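Local atomic coordinates of biuret hydrolase (Pseudomonas sp., PDB entry 6C62), a protein that hydrolyses 1-carboxybiuret to urea-1,3-dicarboxylate and ammonia, a step in the breakdown of the herbicide atrazine. Residues A[71-74]-A[75-79]; A[87-90]-A[91-94]; A[100-103]-A[104-107]. All coordinates share one frame; numbering follows the deposited sequence. Where two conformers were deposited one is given.

Contact 1: A[71-74]-A[75-79]; sequences YAVK and NLFDI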
# COMPACT_ATOMS: atom_id res chain seq x y z
N TYR A 71 22.49 -15.25 23.28
CA TYR A 71 21.80 -14.07 22.72
C TYR A 71 20.49 -13.87 23.47
O TYR A 71 20.04 -14.76 24.24
CB TYR A 71 21.57 -14.18 21.22
CG TYR A 71 20.50 -15.11 20.79
CD1 TYR A 71 20.70 -16.50 20.85
CD2 TYR A 71 19.27 -14.65 20.32
CE1 TYR A 71 19.74 -17.36 20.43
CE2 TYR A 71 18.29 -15.53 19.88
CZ TYR A 71 18.51 -16.87 19.91
OH TYR A 71 17.52 -17.81 19.54
N ALA A 72 19.98 -12.67 23.35
CA ALA A 72 18.65 -12.35 23.86
C ALA A 72 17.91 -11.49 22.87
O ALA A 72 18.52 -10.90 21.94
CB ALA A 72 18.76 -11.69 25.21
N VAL A 73 16.58 -11.41 23.02
CA VAL A 73 15.75 -10.70 22.00
C VAL A 73 14.80 -9.68 22.63
O VAL A 73 14.24 -9.91 23.70
CB VAL A 73 14.95 -11.72 21.14
CG1 VAL A 73 15.95 -12.69 20.48
CG2 VAL A 73 13.94 -12.49 21.96
N LYS A 74 14.61 -8.56 21.95
CA LYS A 74 13.59 -7.60 22.32
C LYS A 74 12.25 -8.31 22.50
O LYS A 74 11.92 -9.24 21.73
CB LYS A 74 13.52 -6.56 21.22
CG LYS A 74 12.66 -5.35 21.51
CD LYS A 74 12.77 -4.40 20.33
CE LYS A 74 12.08 -3.09 20.62
NZ LYS A 74 12.32 -2.15 19.49
N ASN A 75 11.50 -7.96 23.55
CA ASN A 75 10.34 -8.74 23.94
C ASN A 75 9.11 -8.55 23.05
O ASN A 75 8.04 -9.03 23.39
CB ASN A 75 10.08 -8.64 25.43
CG ASN A 75 9.45 -7.31 25.89
OD1 ASN A 75 8.86 -6.58 25.11
ND2 ASN A 75 9.63 -7.00 27.17
N LEU A 76 9.25 -7.89 21.89
CA LEU A 76 8.27 -8.04 20.81
C LEU A 76 8.49 -9.34 19.92
O LEU A 76 7.64 -9.65 19.07
CB LEU A 76 8.21 -6.79 19.96
CG LEU A 76 9.46 -6.26 19.25
CD1 LEU A 76 9.86 -7.18 18.12
CD2 LEU A 76 9.25 -4.85 18.68
N PHE A 77 9.58 -10.09 20.15
CA PHE A 77 9.81 -11.32 19.45
C PHE A 77 9.11 -12.45 20.21
O PHE A 77 9.26 -12.57 21.45
CB PHE A 77 11.28 -11.72 19.29
CG PHE A 77 12.06 -10.91 18.30
CD1 PHE A 77 12.57 -9.67 18.61
CD2 PHE A 77 12.26 -11.39 17.01
CE1 PHE A 77 13.32 -8.92 17.66
CE2 PHE A 77 12.96 -10.68 16.07
CZ PHE A 77 13.51 -9.42 16.39
N ASP A 78 8.38 -13.26 19.45
CA ASP A 78 7.71 -14.48 20.02
C ASP A 78 8.78 -15.47 20.40
O ASP A 78 9.70 -15.76 19.60
CB ASP A 78 6.82 -15.18 18.97
CG ASP A 78 5.46 -14.48 18.71
OD1 ASP A 78 5.07 -13.52 19.43
OD2 ASP A 78 4.77 -14.90 17.73
N ILE A 79 8.68 -15.96 21.62
CA ILE A 79 9.50 -17.02 22.19
C ILE A 79 8.50 -18.11 22.58
O ILE A 79 7.54 -17.86 23.33
CB ILE A 79 10.30 -16.56 23.41
CG1 ILE A 79 11.26 -15.44 23.07
CG2 ILE A 79 11.06 -17.75 23.99
CD1 ILE A 79 11.92 -14.80 24.28
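Lys-74 and Leu-76 send their side chains past each other at a slant, just where strand 70-74 gives way to a tight turn. The lysine's methylenes do the touching: CD of Lys-74 is 3.9 Å from CG of Leu-76, and CE of Lys-74 lies equally far from CD2 of Leu-76. With CG placed opposite the backbone N (chi1 -171°) and every later bond extended, the lysine is a straight rod that carries NZ beyond the leucine to hydrogen bonds with the hydroxyls of Ser-150, Ser-151 and Ser-169. Lysine suits this buried place because a greasy stem can lie against Leu-76 while its tip serves three polar partners. With a methionine in its place the amine is gone, and those three hydroxyls would probably be left without their shared hydrogen-bonding partner.

The backbone of Lys-74 closes the turn. Phe-77 N gives its hydrogen to Lys-74 O over 2.9 Å, with an N-H...O angle of 163°, which completes a type I beta turn. The same oxygen also meets the phenylalanine ring at its edge, in the ring plane, 3.2 Å from Phe-77 CD1.

Val-73 fills the other side of the corner. Its CG2 packs 3.8 Å from Phe-77 CB and also 3.8 Å from Ile-79 CD1, joining the penultimate residue of the strand to the chain beyond the turn. A beta-branched residue fits both the strand and this apolar corner, which Leu-167 and Leu-114 of the flanking strands extend.

As in related amidases, Lys-74 and Ser-150 probably form the charge relay and Ser-174 probably carries the acyl-ester intermediate; Lys-74 bonded to Ser-150, with Ser-174 about 4 Å off (nearest side-chain atoms), matches the Ser-Ser-Lys triad of the amidase signature family.

Contact 2: A[87-90]-A[91-94]; sequences GSKI and NRTL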
# COMPACT_ATOMS: atom_id res chain seq x y z
N GLY A 87 6.65 -4.77 25.50
CA GLY A 87 6.77 -3.70 26.48
C GLY A 87 5.49 -3.22 27.18
O GLY A 87 5.52 -2.18 27.83
N SER A 88 4.39 -3.99 27.03
CA SER A 88 3.11 -3.58 27.45
C SER A 88 2.65 -4.39 28.63
O SER A 88 3.15 -5.50 28.91
CB SER A 88 2.09 -3.74 26.32
OG SER A 88 1.71 -5.14 26.18
N LYS A 89 1.69 -3.82 29.36
CA LYS A 89 0.92 -4.63 30.27
C LYS A 89 -0.33 -5.20 29.66
O LYS A 89 -0.75 -6.28 30.07
CB LYS A 89 0.70 -3.94 31.61
CG LYS A 89 -0.14 -2.75 31.66
CD LYS A 89 -0.32 -2.36 33.14
CE LYS A 89 -1.36 -1.27 33.17
NZ LYS A 89 -1.24 -0.54 34.46
N ILE A 90 -0.86 -4.54 28.61
CA ILE A 90 -2.00 -5.04 27.86
C ILE A 90 -1.85 -6.47 27.36
O ILE A 90 -2.76 -7.25 27.43
CB ILE A 90 -2.30 -4.06 26.71
CG1 ILE A 90 -3.09 -2.88 27.27
CG2 ILE A 90 -3.21 -4.70 25.65
CD1 ILE A 90 -3.15 -1.70 26.36
N ASN A 91 -0.68 -6.82 26.86
CA ASN A 91 -0.44 -8.15 26.30
C ASN A 91 -0.28 -9.26 27.37
O ASN A 91 -0.23 -10.43 26.98
CB ASN A 91 0.79 -8.19 25.40
CG ASN A 91 0.56 -7.52 24.04
OD1 ASN A 91 -0.44 -6.85 23.84
ND2 ASN A 91 1.52 -7.70 23.11
N ARG A 92 -0.30 -8.93 28.65
CA ARG A 92 0.08 -9.96 29.66
C ARG A 92 -0.84 -11.18 29.67
O ARG A 92 -0.37 -12.28 29.85
CB ARG A 92 0.10 -9.42 31.09
CG ARG A 92 1.31 -8.55 31.39
CD ARG A 92 1.06 -7.67 32.59
NE ARG A 92 2.18 -6.80 32.85
CZ ARG A 92 2.20 -5.90 33.83
NH1 ARG A 92 1.14 -5.79 34.68
NH2 ARG A 92 3.30 -5.21 34.02
N THR A 93 -2.10 -10.96 29.37
CA THR A 93 -3.10 -11.99 29.39
C THR A 93 -3.28 -12.76 28.08
O THR A 93 -4.13 -13.62 28.02
CB THR A 93 -4.51 -11.38 29.77
OG1 THR A 93 -4.82 -10.31 28.86
CG2 THR A 93 -4.50 -10.84 31.21
N LEU A 94 -2.49 -12.45 27.04
CA LEU A 94 -2.62 -13.12 25.77
C LEU A 94 -2.01 -14.53 25.91
O LEU A 94 -1.09 -14.72 26.73
CB LEU A 94 -1.94 -12.34 24.63
CG LEU A 94 -2.61 -10.97 24.25
CD1 LEU A 94 -1.78 -10.23 23.19
CD2 LEU A 94 -4.05 -11.20 23.78
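Arg-92 lays its guanidinium flat over the base of Lys-89, so that Lys-89 CB stands 3.3 Å above the centre of one face. The two chains cross at a slant, three residues apart round a turn. Arg-92 is extended from CG to NE and so reaches back across the lysine's root, while the lysine runs outward from there. Lys-89 NZ and Arg-92 NH1 remain 5.8 Å apart, a separation that would ease the repulsion expected between two like charges. Long, flexible residues suit this outer side of the turn, since each offers methylenes for packing, and the arginine still has a polar end to use: Arg-92 NE is hydrogen-bonded to the hydroxyl of Tyr-134.

On the inner side Ser-88 meets Asn-91. Ser-88 OG accepts the backbone N-H of Asn-91 at 3.0 Å, with an angle of 158° at the hydrogen. A chi1 of 77°, which sets OG between the serine's own N and carbonyl carbon, turns the hydroxyl toward that amide. OG is also hydrogen-bonded to Leu-85 O, so a small hydroxyl serves two backbone groups at once. Asn-91 CB comes within 3.3 Å of Ser-88 OG, and the amide beyond it turns to Thr-84, whose carbonyl takes a hydrogen bond from ND2. A bond between main-chain groups, Arg-92 N to Lys-89 O at 3.0 Å, closes the turn between these two pairs.

Ile-90 points the other way, against Phe-324, as befits an apolar residue on a buried flank. The whole turn belongs to the long connection between strand 70-74 and helix 102-109. Tyr-134, just ahead of strand 135-139, also bonds Ser-88 O, and Asn-131 of strand 130-131 holds Gly-87 O, so the turn rests on that small hairpin.

Contact 3: A[100-103]-A[104-107]; sequences DAVL and VQRL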
# COMPACT_ATOMS: atom_id res chain seq x y z
N ASP A 100 8.49 -19.96 18.16
CA ASP A 100 9.48 -18.88 18.07
C ASP A 100 9.27 -18.05 16.82
O ASP A 100 8.83 -18.58 15.78
CB ASP A 100 10.89 -19.49 17.93
CG ASP A 100 11.39 -20.18 19.21
OD1 ASP A 100 10.97 -19.81 20.37
OD2 ASP A 100 12.29 -21.06 19.06
N ALA A 101 9.59 -16.76 16.91
CA ALA A 101 9.72 -15.92 15.72
C ALA A 101 10.65 -16.60 14.75
O ALA A 101 11.60 -17.25 15.13
CB ALA A 101 10.35 -14.60 16.10
N VAL A 102 10.40 -16.39 13.47
CA VAL A 102 11.30 -16.95 12.46
C VAL A 102 12.77 -16.60 12.68
O VAL A 102 13.62 -17.45 12.51
CB VAL A 102 10.81 -16.54 11.03
CG1 VAL A 102 11.80 -16.89 9.97
CG2 VAL A 102 9.47 -17.24 10.75
N LEU A 103 13.09 -15.34 13.03
CA LEU A 103 14.48 -15.03 13.24
C LEU A 103 15.14 -15.78 14.42
O LEU A 103 16.34 -16.16 14.35
CB LEU A 103 14.70 -13.52 13.41
CG LEU A 103 14.23 -12.65 12.26
CD1 LEU A 103 14.72 -11.26 12.47
CD2 LEU A 103 14.72 -13.21 10.92
N VAL A 104 14.35 -16.00 15.48
CA VAL A 104 14.77 -16.83 16.60
C VAL A 104 15.02 -18.27 16.15
O VAL A 104 16.06 -18.85 16.52
CB VAL A 104 13.77 -16.75 17.77
CG1 VAL A 104 14.13 -17.76 18.87
CG2 VAL A 104 13.67 -15.32 18.29
N GLN A 105 14.09 -18.83 15.36
CA GLN A 105 14.26 -20.19 14.78
C GLN A 105 15.55 -20.30 13.98
O GLN A 105 16.26 -21.28 14.09
CB GLN A 105 13.10 -20.60 13.85
CG GLN A 105 11.68 -20.62 14.47
CD GLN A 105 10.48 -20.84 13.49
OE1 GLN A 105 10.63 -21.08 12.25
NE2 GLN A 105 9.26 -20.65 14.05
N ARG A 106 15.86 -19.27 13.18
CA ARG A 106 17.10 -19.29 12.38
C ARG A 106 18.38 -19.19 13.23
O ARG A 106 19.38 -19.86 12.93
CB ARG A 106 17.00 -18.25 11.27
CG ARG A 106 15.96 -18.70 10.25
CD ARG A 106 15.81 -17.77 9.10
NE ARG A 106 14.67 -18.15 8.26
CZ ARG A 106 14.34 -17.45 7.16
NH1 ARG A 106 15.03 -16.38 6.80
NH2 ARG A 106 13.30 -17.81 6.43
N LEU A 107 18.34 -18.39 14.31
CA LEU A 107 19.48 -18.29 15.19
C LEU A 107 19.68 -19.62 15.92
O LEU A 107 20.78 -20.09 16.08
CB LEU A 107 19.38 -17.13 16.17
CG LEU A 107 19.55 -15.73 15.53
CD1 LEU A 107 19.29 -14.65 16.59
CD2 LEU A 107 20.88 -15.53 14.86
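Val-102 and Arg-106 lie side by side, one turn apart, at the start of helix 102-109, the helix of a beta-alpha-beta unit whose strands are 70-74 and 113-118. The backbone bonds are those of a regular alpha helix: Gln-105 N to Ala-101 O, Arg-106 N to Val-102 O and Leu-107 N to Leu-103 O, each 3.0 Å long. The first is the straightest, at 168°, and springs from the N-cap residue, Ala-101, whose side chain has no polar atom with which to cap.

Van der Waals contacts join the approach to the helix. Val-104 crosses Asp-100 at about a right angle, its CG1 3.7 Å from Asp-100 CG, and an apolar contact puts Val-104 CG2 4.0 Å from Ala-101 CB. A compact valine fits here because the same residue also packs on Tyr-71 and Val-73 of the sheet.

The charged groups find their polar partners outside the turn. Asp-100 forms a salt bridge with Arg-45, and its OD1 also accepts the N-H of Glu-80. Arg-106 spreads its two terminal nitrogens over the carbonyls of Met-226, Gly-228 and Pro-229, at and just beyond the end of helix 216-226. Val-102 CG1 sits over one face of that guanidinium, 3.4 Å above its plane and displaced toward the rim.

Along the chain the contacts come in the order 1, 2, 3, all within the amidase family region. Contact 1 ends strand 70-74, contact 2 is a turn in the long connection that follows, and contact 3 begins helix 102-109, which packs back on the same strand. Contacts 1 and 3 are therefore close, their centres 9 Å apart, and touch through Asp-78 O and Ala-101 N and through Tyr-71 against Val-104 and Leu-107. Contact 2 lies 14 Å from contact 1, centre to centre, joined by Asn-75 OD1 and Gly-87 N, and 21 Å from contact 3. Strand 70-74 thus ends in the probable catalytic lysine and is packed by helix 102-109, while the connection loops out toward the periphery.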